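Local coordinates for protein apolipophorin III (PDB 1AEP) that helps load diacylglycerol into lipophorin, the hemolymph lipoprotein, by covering its expanding hydrophobic surface during lipid transport for insect flight, at residues 15-20 / 140-145; 36-41 / 95-100. One frame throughout, in Å; residues are numbered along the deposited sequence.

Contact 1: residues 15-20 / 140-145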
ATOM      1  N   ASN A  15      -7.816  -4.788  -0.990  1.00 10.27           N
ATOM      2  CA  ASN A  15      -7.321  -6.140  -1.065  1.00 19.42           C
ATOM      3  C   ASN A  15      -7.477  -6.725  -2.447  1.00  8.22           C
ATOM      4  O   ASN A  15      -6.550  -7.302  -3.025  1.00 35.68           O
ATOM      5  CB  ASN A  15      -8.099  -6.933   0.009  1.00 29.18           C
ATOM      6  CG  ASN A  15      -8.062  -8.454  -0.069  1.00  7.09           C
ATOM      7  OD1 ASN A  15      -8.683  -9.069  -0.949  1.00 60.36           O
ATOM      8  ND2 ASN A  15      -7.356  -9.089   0.890  1.00 28.78           N
ATOM      9  N   HIS A  16      -8.667  -6.599  -2.973  1.00 23.01           N
ATOM     10  CA  HIS A  16      -8.872  -7.143  -4.280  1.00 13.92           C
ATOM     11  C   HIS A  16      -7.906  -6.491  -5.240  1.00 11.19           C
ATOM     12  O   HIS A  16      -7.221  -7.154  -6.024  1.00 36.11           O
ATOM     13  CB  HIS A  16     -10.302  -6.886  -4.698  1.00 13.76           C
ATOM     14  CG  HIS A  16     -10.678  -7.545  -6.002  1.00100.00           C
ATOM     15  ND1 HIS A  16     -11.142  -6.799  -7.089  1.00 85.12           N
ATOM     16  CD2 HIS A  16     -10.641  -8.861  -6.386  1.00 26.26           C
ATOM     17  CE1 HIS A  16     -11.384  -7.656  -8.083  1.00 47.81           C
ATOM     18  NE2 HIS A  16     -11.102  -8.898  -7.685  1.00100.00           N
ATOM     19  N   THR A  17      -7.878  -5.177  -5.151  1.00 14.88           N
ATOM     20  CA  THR A  17      -7.000  -4.407  -5.998  1.00 11.73           C
ATOM     21  C   THR A  17      -5.600  -4.975  -5.902  1.00 17.52           C
ATOM     22  O   THR A  17      -5.046  -5.474  -6.874  1.00 43.98           O
ATOM     23  CB  THR A  17      -7.021  -2.890  -5.647  1.00 14.04           C
ATOM     24  OG1 THR A  17      -8.301  -2.376  -5.850  1.00 35.14           O
ATOM     25  CG2 THR A  17      -6.010  -2.093  -6.479  1.00 28.10           C
ATOM     26  N   ILE A  18      -5.054  -4.920  -4.708  1.00  2.16           N
ATOM     27  CA  ILE A  18      -3.706  -5.426  -4.484  1.00 27.31           C
ATOM     28  C   ILE A  18      -3.462  -6.832  -5.027  1.00  7.17           C
ATOM     29  O   ILE A  18      -2.449  -7.084  -5.683  1.00 46.58           O
ATOM     30  CB  ILE A  18      -3.328  -5.366  -3.012  1.00  4.88           C
ATOM     31  CG1 ILE A  18      -3.423  -3.928  -2.488  1.00 15.94           C
ATOM     32  CG2 ILE A  18      -1.959  -5.945  -2.820  1.00 40.34           C
ATOM     33  CD1 ILE A  18      -2.638  -3.695  -1.212  1.00 26.28           C
ATOM     34  N   VAL A  19      -4.375  -7.747  -4.725  1.00 23.44           N
ATOM     35  CA  VAL A  19      -4.188  -9.115  -5.168  1.00 14.83           C
ATOM     36  C   VAL A  19      -3.911  -9.238  -6.667  1.00 25.32           C
ATOM     37  O   VAL A  19      -2.990  -9.939  -7.100  1.00 44.81           O
ATOM     38  CB  VAL A  19      -5.358  -9.979  -4.763  1.00 36.24           C
ATOM     39  CG1 VAL A  19      -5.335 -11.241  -5.609  1.00 53.31           C
ATOM     40  CG2 VAL A  19      -5.262 -10.302  -3.275  1.00 10.61           C
ATOM     41  N   ASN A  20      -4.746  -8.566  -7.445  1.00 22.80           N
ATOM     42  CA  ASN A  20      -4.666  -8.537  -8.889  1.00 25.01           C
ATOM     43  C   ASN A  20      -3.344  -7.932  -9.386  1.00 16.52           C
ATOM     44  O   ASN A  20      -2.595  -8.577 -10.119  1.00 29.28           O
ATOM     45  CB  ASN A  20      -5.886  -7.691  -9.302  1.00  8.88           C
ATOM     46  CG  ASN A  20      -7.168  -8.494  -9.251  1.00 26.11           C
ATOM     47  OD1 ASN A  20      -7.158  -9.726  -9.104  1.00 25.84           O
ATOM     48  ND2 ASN A  20      -8.261  -7.798  -9.490  1.00 35.70           N
ATOM     49  N   LYS A 140      -6.528   6.293  -1.093  1.00 18.05           N
ATOM     50  CA  LYS A 140      -5.257   6.690  -1.680  1.00  7.46           C
ATOM     51  C   LYS A 140      -4.365   5.489  -1.914  1.00  9.08           C
ATOM     52  O   LYS A 140      -3.601   5.464  -2.867  1.00 41.92           O
ATOM     53  CB  LYS A 140      -4.483   7.628  -0.799  1.00 35.13           C
ATOM     54  CG  LYS A 140      -4.974   9.049  -0.882  1.00 21.37           C
ATOM     55  CD  LYS A 140      -3.801   9.997  -0.906  1.00 93.57           C
ATOM     56  CE  LYS A 140      -4.132  11.349  -0.299  1.00100.00           C
ATOM     57  NZ  LYS A 140      -3.066  12.343  -0.507  1.00100.00           N
ATOM     58  N   THR A 141      -4.450   4.500  -1.031  1.00 24.09           N
ATOM     59  CA  THR A 141      -3.663   3.293  -1.167  1.00 11.18           C
ATOM     60  C   THR A 141      -4.199   2.436  -2.323  1.00  8.29           C
ATOM     61  O   THR A 141      -3.448   1.838  -3.098  1.00 23.02           O
ATOM     62  CB  THR A 141      -3.617   2.561   0.202  1.00 19.83           C
ATOM     63  OG1 THR A 141      -3.222   3.472   1.212  1.00 16.05           O
ATOM     64  CG2 THR A 141      -2.688   1.359   0.166  1.00 23.44           C
ATOM     65  N   LYS A 142      -5.530   2.381  -2.446  1.00 11.77           N
ATOM     66  CA  LYS A 142      -6.211   1.651  -3.501  1.00  1.22           C
ATOM     67  C   LYS A 142      -5.794   2.189  -4.870  1.00  9.02           C
ATOM     68  O   LYS A 142      -5.435   1.416  -5.768  1.00 38.70           O
ATOM     69  CB  LYS A 142      -7.668   1.885  -3.282  1.00 30.16           C
ATOM     70  CG  LYS A 142      -8.487   0.807  -3.885  1.00  5.64           C
ATOM     71  CD  LYS A 142      -9.515   1.360  -4.822  1.00 35.54           C
ATOM     72  CE  LYS A 142     -10.940   1.170  -4.332  1.00 64.72           C
ATOM     73  NZ  LYS A 142     -11.802   0.738  -5.428  1.00 85.29           N
ATOM     74  N   GLU A 143      -5.800   3.535  -4.993  1.00 13.46           N
ATOM     75  CA  GLU A 143      -5.403   4.243  -6.226  1.00 11.64           C
ATOM     76  C   GLU A 143      -3.963   3.967  -6.628  1.00  6.90           C
ATOM     77  O   GLU A 143      -3.658   3.707  -7.800  1.00 28.08           O
ATOM     78  CB  GLU A 143      -5.694   5.768  -6.241  1.00 13.56           C
ATOM     79  CG  GLU A 143      -5.747   6.439  -7.673  1.00 25.26           C
ATOM     80  CD  GLU A 143      -6.751   5.900  -8.668  1.00100.00           C
ATOM     81  OE1 GLU A 143      -7.830   5.362  -8.074  1.00 34.01           O
ATOM     82  OE2 GLU A 143      -6.539   5.923  -9.902  1.00 54.44           O
ATOM     83  N   ALA A 144      -3.070   4.039  -5.647  1.00  8.19           N
ATOM     84  CA  ALA A 144      -1.683   3.777  -5.894  1.00 15.15           C
ATOM     85  C   ALA A 144      -1.544   2.403  -6.527  1.00 22.14           C
ATOM     86  O   ALA A 144      -0.906   2.236  -7.558  1.00 37.69           O
ATOM     87  CB  ALA A 144      -0.923   3.859  -4.593  1.00  1.75           C
ATOM     88  N   ALA A 145      -2.193   1.411  -5.917  1.00  9.04           N
ATOM     89  CA  ALA A 145      -2.193   0.043  -6.413  1.00 22.35           C
ATOM     90  C   ALA A 145      -2.926  -0.114  -7.757  1.00  1.00           C
ATOM     91  O   ALA A 145      -2.537  -0.948  -8.574  1.00 25.07           O
ATOM     92  CB  ALA A 145      -2.794  -0.904  -5.362  1.00  1.29           C
TER
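Thr17 meets Ala145 and Lys142 where two nearly parallel helices, their local axes 22° apart, approach to 9.1 Å. The close part centres on the Thr17 methyl. Thr17 projects toward the other helix, and with chi1 -62° (to OG1) its CG2 lies anti to the backbone N and meets Ala145 CB at 3.6 Å. The same methyl is also 3.6 Å from Lys142 O, a van der Waals contact with the backbone. Ile18 leaves its helix along the interface, yet its outer end comes nearer, with CG1 4.2 Å from Ala145 CB. A small residue at Ala145 suits this closeness, since the Ile18 and Ala145 CA atoms are 6.0 Å apart.

Ile18 and Ala145 are buried, whereas Lys142 and Thr17 are partly exposed and mark the side nearer solvent. There the bent Lys142 chain crosses Thr17 at about a right angle, with CG 3.7 Å from Thr17 OG1. Neither polar end is spent on the other: Thr17 OG1 bonds to Gln13 O, one turn earlier, and Lys142 NZ reaches Gln13 OE1. Replacing Thr17 with a glycine would probably open a gap beside Ala145 CB and leave Gln13 O without its hydroxyl partner. The contact pairs the first and last helices of the five-helix bundle, with Leu105 of helix 94-121 against Ile18 and Phe48 of helix 36-63 against Ala144.

Contact 2: residues 36-41 / 95-100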
ATOM      1  N   GLU A  36      14.486  -3.673 -19.534  1.00 32.98           N
ATOM      2  CA  GLU A  36      13.315  -2.850 -19.714  1.00 29.87           C
ATOM      3  C   GLU A  36      12.383  -3.005 -18.538  1.00 34.47           C
ATOM      4  O   GLU A  36      11.900  -2.038 -17.944  1.00 69.50           O
ATOM      5  CB  GLU A  36      12.593  -3.509 -20.901  1.00 46.23           C
ATOM      6  CG  GLU A  36      11.582  -2.648 -21.669  1.00 21.86           C
ATOM      7  CD  GLU A  36      11.593  -2.953 -23.157  1.00100.00           C
ATOM      8  OE1 GLU A  36      12.620  -3.701 -23.545  1.00 81.57           O
ATOM      9  OE2 GLU A  36      10.709  -2.558 -23.919  1.00100.00           O
ATOM     10  N   ALA A  37      12.107  -4.255 -18.247  1.00 36.54           N
ATOM     11  CA  ALA A  37      11.223  -4.597 -17.171  1.00 42.42           C
ATOM     12  C   ALA A  37      11.736  -4.102 -15.836  1.00 25.82           C
ATOM     13  O   ALA A  37      10.999  -3.536 -15.032  1.00 75.41           O
ATOM     14  CB  ALA A  37      11.104  -6.088 -17.181  1.00 59.49           C
ATOM     15  N   LEU A  38      13.022  -4.329 -15.606  1.00 28.12           N
ATOM     16  CA  LEU A  38      13.625  -3.916 -14.356  1.00 20.09           C
ATOM     17  C   LEU A  38      13.457  -2.443 -14.082  1.00 29.05           C
ATOM     18  O   LEU A  38      13.264  -2.017 -12.947  1.00 41.70           O
ATOM     19  CB  LEU A  38      15.115  -4.233 -14.308  1.00 16.36           C
ATOM     20  CG  LEU A  38      15.902  -3.730 -13.087  1.00 21.87           C
ATOM     21  CD1 LEU A  38      15.249  -4.187 -11.777  1.00 11.79           C
ATOM     22  CD2 LEU A  38      17.258  -4.374 -13.182  1.00 29.02           C
ATOM     23  N   ASN A  39      13.552  -1.654 -15.142  1.00 27.39           N
ATOM     24  CA  ASN A  39      13.446  -0.227 -15.060  1.00 47.94           C
ATOM     25  C   ASN A  39      12.002   0.175 -14.834  1.00 32.77           C
ATOM     26  O   ASN A  39      11.675   1.074 -14.042  1.00 46.07           O
ATOM     27  CB  ASN A  39      14.037   0.369 -16.351  1.00 29.52           C
ATOM     28  CG  ASN A  39      15.402   0.961 -16.117  1.00 89.05           C
ATOM     29  OD1 ASN A  39      15.534   2.128 -15.746  1.00100.00           O
ATOM     30  ND2 ASN A  39      16.421   0.145 -16.322  1.00100.00           N
ATOM     31  N   LEU A  40      11.135  -0.575 -15.517  1.00 22.89           N
ATOM     32  CA  LEU A  40       9.714  -0.363 -15.381  1.00 13.28           C
ATOM     33  C   LEU A  40       9.308  -0.564 -13.913  1.00 23.50           C
ATOM     34  O   LEU A  40       8.769   0.310 -13.223  1.00 36.53           O
ATOM     35  CB  LEU A  40       8.960  -1.326 -16.346  1.00 85.29           C
ATOM     36  CG  LEU A  40       7.556  -1.708 -15.870  1.00 49.47           C
ATOM     37  CD1 LEU A  40       6.521  -0.759 -16.431  1.00 41.20           C
ATOM     38  CD2 LEU A  40       7.141  -3.102 -16.241  1.00 38.38           C
ATOM     39  N   LEU A  41       9.610  -1.740 -13.410  1.00 13.32           N
ATOM     40  CA  LEU A  41       9.336  -2.100 -12.052  1.00 27.50           C
ATOM     41  C   LEU A  41       9.878  -1.093 -11.030  1.00 42.55           C
ATOM     42  O   LEU A  41       9.167  -0.638 -10.125  1.00 41.40           O
ATOM     43  CB  LEU A  41      10.038  -3.487 -11.892  1.00 12.81           C
ATOM     44  CG  LEU A  41       9.038  -4.593 -11.664  1.00 27.68           C
ATOM     45  CD1 LEU A  41       7.859  -4.261 -12.534  1.00 37.41           C
ATOM     46  CD2 LEU A  41       9.614  -5.936 -12.002  1.00 29.28           C
ATOM     47  N   GLN A  95      14.779 -10.260 -10.529  1.00 47.32           N
ATOM     48  CA  GLN A  95      14.254 -11.223  -9.585  1.00 32.57           C
ATOM     49  C   GLN A  95      13.909 -10.668  -8.220  1.00 30.06           C
ATOM     50  O   GLN A  95      12.779 -10.768  -7.772  1.00 21.37           O
ATOM     51  CB  GLN A  95      15.214 -12.435  -9.511  1.00 23.96           C
ATOM     52  CG  GLN A  95      14.660 -13.691  -8.815  1.00100.00           C
ATOM     53  CD  GLN A  95      15.735 -14.694  -8.380  1.00100.00           C
ATOM     54  OE1 GLN A  95      15.560 -15.453  -7.396  1.00100.00           O
ATOM     55  NE2 GLN A  95      16.848 -14.696  -9.105  1.00100.00           N
ATOM     56  N   ASP A  96      14.926 -10.124  -7.549  1.00 35.67           N
ATOM     57  CA  ASP A  96      14.765  -9.596  -6.225  1.00 48.72           C
ATOM     58  C   ASP A  96      13.799  -8.450  -6.195  1.00 51.24           C
ATOM     59  O   ASP A  96      13.037  -8.297  -5.246  1.00 75.92           O
ATOM     60  CB  ASP A  96      16.115  -9.385  -5.534  1.00 73.42           C
ATOM     61  CG  ASP A  96      16.832 -10.706  -5.531  1.00 64.86           C
ATOM     62  OD1 ASP A  96      16.263 -11.762  -5.317  1.00100.00           O
ATOM     63  OD2 ASP A  96      18.106 -10.623  -5.844  1.00 89.04           O
ATOM     64  N   GLN A  97      13.830  -7.674  -7.273  1.00 22.63           N
ATOM     65  CA  GLN A  97      12.964  -6.535  -7.468  1.00 26.21           C
ATOM     66  C   GLN A  97      11.509  -6.929  -7.449  1.00 30.15           C
ATOM     67  O   GLN A  97      10.644  -6.246  -6.892  1.00 40.50           O
ATOM     68  CB  GLN A  97      13.284  -5.965  -8.851  1.00 22.72           C
ATOM     69  CG  GLN A  97      12.723  -4.548  -8.991  1.00 39.45           C
ATOM     70  CD  GLN A  97      13.057  -3.656  -7.809  1.00 58.91           C
ATOM     71  OE1 GLN A  97      14.198  -3.657  -7.289  1.00 60.81           O
ATOM     72  NE2 GLN A  97      12.044  -2.909  -7.382  1.00 42.19           N
ATOM     73  N   LEU A  98      11.265  -8.039  -8.105  1.00 12.48           N
ATOM     74  CA  LEU A  98       9.947  -8.567  -8.234  1.00 27.42           C
ATOM     75  C   LEU A  98       9.461  -9.106  -6.916  1.00 14.47           C
ATOM     76  O   LEU A  98       8.310  -8.885  -6.529  1.00 27.65           O
ATOM     77  CB  LEU A  98       9.928  -9.666  -9.271  1.00 18.94           C
ATOM     78  CG  LEU A  98       8.880  -9.439 -10.332  1.00 31.83           C
ATOM     79  CD1 LEU A  98       9.553  -9.595 -11.664  1.00 70.05           C
ATOM     80  CD2 LEU A  98       7.812 -10.497 -10.226  1.00 34.42           C
ATOM     81  N   ASN A  99      10.348  -9.825  -6.243  1.00 24.78           N
ATOM     82  CA  ASN A  99      10.028 -10.404  -4.963  1.00 18.89           C
ATOM     83  C   ASN A  99       9.715  -9.317  -3.963  1.00 24.20           C
ATOM     84  O   ASN A  99       8.703  -9.348  -3.277  1.00 63.14           O
ATOM     85  CB  ASN A  99      11.165 -11.297  -4.409  1.00 22.11           C
ATOM     86  CG  ASN A  99      11.522 -12.458  -5.308  1.00 19.22           C
ATOM     87  OD1 ASN A  99      12.662 -12.917  -5.331  1.00 53.26           O
ATOM     88  ND2 ASN A  99      10.547 -12.889  -6.074  1.00 36.88           N
ATOM     89  N   SER A 100      10.604  -8.328  -3.941  1.00 36.59           N
ATOM     90  CA  SER A 100      10.485  -7.166  -3.085  1.00 24.50           C
ATOM     91  C   SER A 100       9.161  -6.408  -3.216  1.00 38.78           C
ATOM     92  O   SER A 100       8.496  -6.082  -2.236  1.00 44.36           O
ATOM     93  CB  SER A 100      11.693  -6.246  -3.330  1.00 25.87           C
ATOM     94  OG  SER A 100      12.013  -5.437  -2.207  1.00100.00           O
TER
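The N-terminal end of helix 36-63 packs beside the start of helix 94-121 in the five-helix bundle of apolipophorin III. Leu38 and Leu41, one turn apart, supply that side of the interface, and the adjacent pair Gln97 and Leu98 supplies the other. Leu38 CD1 lies over the aliphatic part of Gln97, 3.8 Å from CG and 3.9 Å from CB, the two side chains crossing at about a right angle. Gln97 CG is anti to its backbone N (chi1 -164°), which presents this methylene to both leucines; Leu41 CB is 4.1 Å from it. Bending at chi2 turns the amide away from that contact, and its NE2 makes a weak hydrogen bond to Ala88 O. The second apolar touch is between branch ends: Leu41 CD2 approaches Leu98 CD1 to 3.7 Å. Leu94 extends the same apolar patch, touching Ala37, Leu38 and Leu41. Local axes 10.1 Å apart and inclined by 32° fit helix-helix packing within the bundle. Leu41 and Leu98 are buried and Leu38 partly so, while Glu36 and Gln95 are exposed, a division consistent with amphipathic helices, as in exchangeable apolipoproteins.

In the fold
From the N terminus, helix 7-25 supplies the first half of contact 1, and helix 36-63 opens contact 2 with its first two turns. After helix 69-83, the chain enters helix 94-121, whose beginning closes contact 2 across 53 intervening residues. Helix 131-154 then returns to helix 7-25 and closes contact 1 over 119 residues, so the smaller loop of contact 2 lies wholly within the larger one. Contact 1 joins the first and last helices of the bundle, contact 2 the second and fourth. The centre of contact 1 is about 7 Å, and that of contact 2 about 17 Å, from the centre of the chain; the two contact centres are about 19 Å apart, and the contacts do not touch.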